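Local coordinates for protein cofilin (Streptomyces griseoflavus, PDB 5IVU) that probably binds actin, as a bacterial member of the ADF/cofilin family of actin-binding proteins, at residues Q18-G23 and K27-H32. Residues are numbered along the deposited sequence; the frame is centred on the assembly and turned at random.
Sequences QQLKLG and KYIIFH
Leu20, in the last turn of helix 11-21, rests on the start of strand 28-33 and on Lys27 just before it, and its CA lies 6.6 Å from that of Lys27, the closest CA pair of the two segments. The helix closes with a bond of 2.9 Å from Leu22 N to Gln18 O; Leu22 then departs from helical geometry, and a short loop returns the chain to the sheet. No hydrogen bond joins the two segments. Within the sheet, Lys27 and Tyr28 both face Ser46, forming a classic beta bulge where the strand begins. Leu20 reaches toward the strand with CG anti to the backbone N (chi1 178°), and from there the CD1 branch lies against the backbone, 3.6 Å from Tyr28 CA and 3.7 Å from Lys27 O. The same methyl meets Ile29 CG1 at 3.8 Å. Ile29 returns the contact with its longer branch: CG1 stands anti to its own carbonyl carbon, and the extended arm (chi2 172°) runs out along the leucine, its CD1 ending 4.0 Å from Leu20 CB. The other branch, CG2, lies over one face of the Phe31 ring, offset toward the rim, on the same side of the strand. Tyr28 starts off away from the helix; its ring meets Phe54, and its OH is hydrogen-bonded to Asp57 OD2. Lys27 also turns away, its NZ held by Asp69 O. Leu84 of strand 81-89 adds to the apolar surroundings of Leu20. This is helix-on-sheet packing of the ADF-homology fold, in which the N-terminal helix packs against one face of the central mixed sheet.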
ATOM      1  N   GLN A  18      -2.146 -11.514  -5.111  1.00 35.78           N
ATOM      2  CA  GLN A  18      -3.092 -12.609  -5.294  1.00 38.09           C
ATOM      3  C   GLN A  18      -3.130 -13.497  -4.057  1.00 39.40           C
ATOM      4  O   GLN A  18      -4.206 -13.921  -3.650  1.00 43.06           O
ATOM      5  CB  GLN A  18      -2.785 -13.441  -6.542  1.00 38.92           C
ATOM      6  CG  GLN A  18      -3.047 -12.739  -7.851  1.00 39.90           C
ATOM      7  CD  GLN A  18      -2.621 -13.544  -9.082  1.00 40.70           C
ATOM      8  OE1 GLN A  18      -1.693 -14.360  -9.042  1.00 45.06           O
ATOM      9  NE2 GLN A  18      -3.311 -13.318 -10.185  1.00 40.77           N
ATOM     10  N   GLN A  19      -1.977 -13.736  -3.435  1.00 39.15           N
ATOM     11  CA  GLN A  19      -1.915 -14.484  -2.172  1.00 42.05           C
ATOM     12  C   GLN A  19      -2.659 -13.763  -1.025  1.00 41.12           C
ATOM     13  O   GLN A  19      -3.415 -14.385  -0.269  1.00 38.55           O
ATOM     14  CB  GLN A  19      -0.465 -14.743  -1.777  1.00 46.02           C
ATOM     15  CG  GLN A  19      -0.298 -15.824  -0.719  1.00 51.82           C
ATOM     16  CD  GLN A  19       1.064 -15.794  -0.035  1.00 57.70           C
ATOM     17  OE1 GLN A  19       1.222 -16.326   1.071  1.00 59.59           O
ATOM     18  NE2 GLN A  19       2.050 -15.159  -0.681  1.00 57.76           N
ATOM     19  N   LEU A  20      -2.457 -12.451  -0.907  1.00 40.18           N
ATOM     20  CA  LEU A  20      -3.230 -11.640   0.028  1.00 40.26           C
ATOM     21  C   LEU A  20      -4.726 -11.775  -0.253  1.00 42.44           C
ATOM     22  O   LEU A  20      -5.523 -11.942   0.666  1.00 42.84           O
ATOM     23  CB  LEU A  20      -2.790 -10.160  -0.019  1.00 40.33           C
ATOM     24  CG  LEU A  20      -3.531  -9.138   0.883  1.00 39.03           C
ATOM     25  CD1 LEU A  20      -2.589  -8.093   1.473  1.00 38.19           C
ATOM     26  CD2 LEU A  20      -4.658  -8.428   0.148  1.00 39.02           C
ATOM     27  N   LYS A  21      -5.090 -11.686  -1.525  1.00 45.50           N
ATOM     28  CA  LYS A  21      -6.489 -11.684  -1.952  1.00 49.19           C
ATOM     29  C   LYS A  21      -7.219 -13.027  -1.729  1.00 49.98           C
ATOM     30  O   LYS A  21      -8.403 -13.019  -1.420  1.00 51.12           O
ATOM     31  CB  LYS A  21      -6.565 -11.287  -3.431  1.00 49.31           C
ATOM     32  CG  LYS A  21      -7.958 -10.923  -3.903  1.00 50.44           C
ATOM     33  CD  LYS A  21      -7.929  -9.848  -4.990  1.00 50.00           C
ATOM     34  CE  LYS A  21      -7.243 -10.314  -6.267  1.00 46.96           C
ATOM     35  NZ  LYS A  21      -7.881  -9.745  -7.485  1.00 45.80           N
ATOM     36  N   LEU A  22      -6.491 -14.145  -1.833  1.00 52.29           N
ATOM     37  CA  LEU A  22      -7.008 -15.513  -1.806  1.00 55.55           C
ATOM     38  C   LEU A  22      -6.574 -16.143  -0.495  1.00 59.65           C
ATOM     39  O   LEU A  22      -5.413 -16.545  -0.350  1.00 59.15           O
ATOM     40  CB  LEU A  22      -6.362 -16.389  -2.883  1.00 55.90           C
ATOM     41  CG  LEU A  22      -6.730 -16.668  -4.350  1.00 58.71           C
ATOM     42  CD1 LEU A  22      -5.922 -15.830  -5.332  1.00 59.29           C
ATOM     43  CD2 LEU A  22      -6.467 -18.144  -4.633  1.00 59.42           C
ATOM     44  N   GLY A  23      -7.488 -16.241   0.457  1.00 64.37           N
ATOM     45  CA  GLY A  23      -7.185 -16.904   1.721  1.00 68.81           C
ATOM     46  C   GLY A  23      -6.328 -16.082   2.649  1.00 66.52           C
ATOM     47  O   GLY A  23      -5.834 -15.036   2.272  1.00 63.54           O
ATOM     48  N   LYS A  27      -2.196  -9.936   5.650  1.00 36.44           N
ATOM     49  CA  LYS A  27      -3.077  -8.815   5.943  1.00 35.94           C
ATOM     50  C   LYS A  27      -2.659  -7.564   5.163  1.00 35.76           C
ATOM     51  O   LYS A  27      -3.523  -6.788   4.764  1.00 38.48           O
ATOM     52  CB  LYS A  27      -3.102  -8.556   7.444  1.00 36.13           C
ATOM     53  CG  LYS A  27      -4.180  -7.587   7.922  1.00 36.20           C
ATOM     54  CD  LYS A  27      -5.591  -8.150   7.836  1.00 35.43           C
ATOM     55  CE  LYS A  27      -6.560  -7.208   8.539  1.00 36.29           C
ATOM     56  NZ  LYS A  27      -7.991  -7.526   8.291  1.00 36.43           N
ATOM     57  N   TYR A  28      -1.357  -7.363   4.935  1.00 35.58           N
ATOM     58  CA  TYR A  28      -0.884  -6.262   4.071  1.00 34.76           C
ATOM     59  C   TYR A  28       0.428  -6.523   3.351  1.00 34.47           C
ATOM     60  O   TYR A  28       1.177  -7.425   3.711  1.00 35.67           O
ATOM     61  CB  TYR A  28      -0.778  -4.956   4.871  1.00 35.36           C
ATOM     62  CG  TYR A  28       0.309  -4.891   5.929  1.00 33.34           C
ATOM     63  CD1 TYR A  28       1.611  -4.519   5.604  1.00 32.67           C
ATOM     64  CD2 TYR A  28       0.014  -5.150   7.271  1.00 33.67           C
ATOM     65  CE1 TYR A  28       2.594  -4.436   6.574  1.00 32.27           C
ATOM     66  CE2 TYR A  28       0.988  -5.058   8.249  1.00 31.87           C
ATOM     67  CZ  TYR A  28       2.271  -4.715   7.894  1.00 31.21           C
ATOM     68  OH  TYR A  28       3.219  -4.637   8.864  1.00 31.12           O
ATOM     69  N   ILE A  29       0.689  -5.705   2.332  1.00 34.24           N
ATOM     70  CA  ILE A  29       1.915  -5.764   1.525  1.00 33.35           C
ATOM     71  C   ILE A  29       2.463  -4.336   1.353  1.00 34.06           C
ATOM     72  O   ILE A  29       1.701  -3.407   1.069  1.00 32.34           O
ATOM     73  CB  ILE A  29       1.654  -6.348   0.113  1.00 32.51           C
ATOM     74  CG1 ILE A  29       0.995  -7.726   0.196  1.00 32.42           C
ATOM     75  CG2 ILE A  29       2.953  -6.438  -0.685  1.00 32.97           C
ATOM     76  CD1 ILE A  29       0.528  -8.265  -1.142  1.00 32.28           C
ATOM     77  N   ILE A  30       3.781  -4.181   1.505  1.00 33.75           N
ATOM     78  CA  ILE A  30       4.472  -2.915   1.249  1.00 33.10           C
ATOM     79  C   ILE A  30       5.288  -3.041  -0.039  1.00 32.25           C
ATOM     80  O   ILE A  30       6.151  -3.900  -0.134  1.00 32.14           O
ATOM     81  CB  ILE A  30       5.416  -2.530   2.412  1.00 32.64           C
ATOM     82  CG1 ILE A  30       4.695  -2.575   3.774  1.00 31.57           C
ATOM     83  CG2 ILE A  30       6.018  -1.145   2.172  1.00 33.29           C
ATOM     84  CD1 ILE A  30       3.659  -1.483   3.993  1.00 31.21           C
ATOM     85  N   PHE A  31       4.997  -2.194  -1.024  1.00 33.30           N
ATOM     86  CA  PHE A  31       5.769  -2.117  -2.275  1.00 33.73           C
ATOM     87  C   PHE A  31       6.668  -0.884  -2.277  1.00 34.07           C
ATOM     88  O   PHE A  31       6.370   0.109  -1.606  1.00 30.88           O
ATOM     89  CB  PHE A  31       4.838  -2.045  -3.485  1.00 34.44           C
ATOM     90  CG  PHE A  31       3.791  -3.113  -3.511  1.00 36.60           C
ATOM     91  CD1 PHE A  31       2.556  -2.914  -2.905  1.00 36.20           C
ATOM     92  CD2 PHE A  31       4.036  -4.325  -4.147  1.00 37.74           C
ATOM     93  CE1 PHE A  31       1.587  -3.906  -2.926  1.00 37.43           C
ATOM     94  CE2 PHE A  31       3.069  -5.319  -4.175  1.00 37.37           C
ATOM     95  CZ  PHE A  31       1.843  -5.111  -3.565  1.00 37.52           C
ATOM     96  N   HIS A  32       7.740  -0.952  -3.068  1.00 35.95           N
ATOM     97  CA  HIS A  32       8.731   0.131  -3.165  1.00 37.44           C
ATOM     98  C   HIS A  32       9.509   0.085  -4.495  1.00 36.66           C
ATOM     99  O   HIS A  32       9.448  -0.916  -5.207  1.00 35.04           O
ATOM    100  CB  HIS A  32       9.658   0.107  -1.927  1.00 38.95           C
ATOM    101  CG  HIS A  32      10.764  -0.908  -1.986  1.00 41.23           C
ATOM    102  ND1 HIS A  32      10.600  -2.184  -2.487  1.00 41.90           N
ATOM    103  CD2 HIS A  32      12.044  -0.843  -1.547  1.00 43.36           C
ATOM    104  CE1 HIS A  32      11.737  -2.846  -2.386  1.00 43.30           C
ATOM    105  NE2 HIS A  32      12.630  -2.054  -1.819  1.00 44.48           N
TER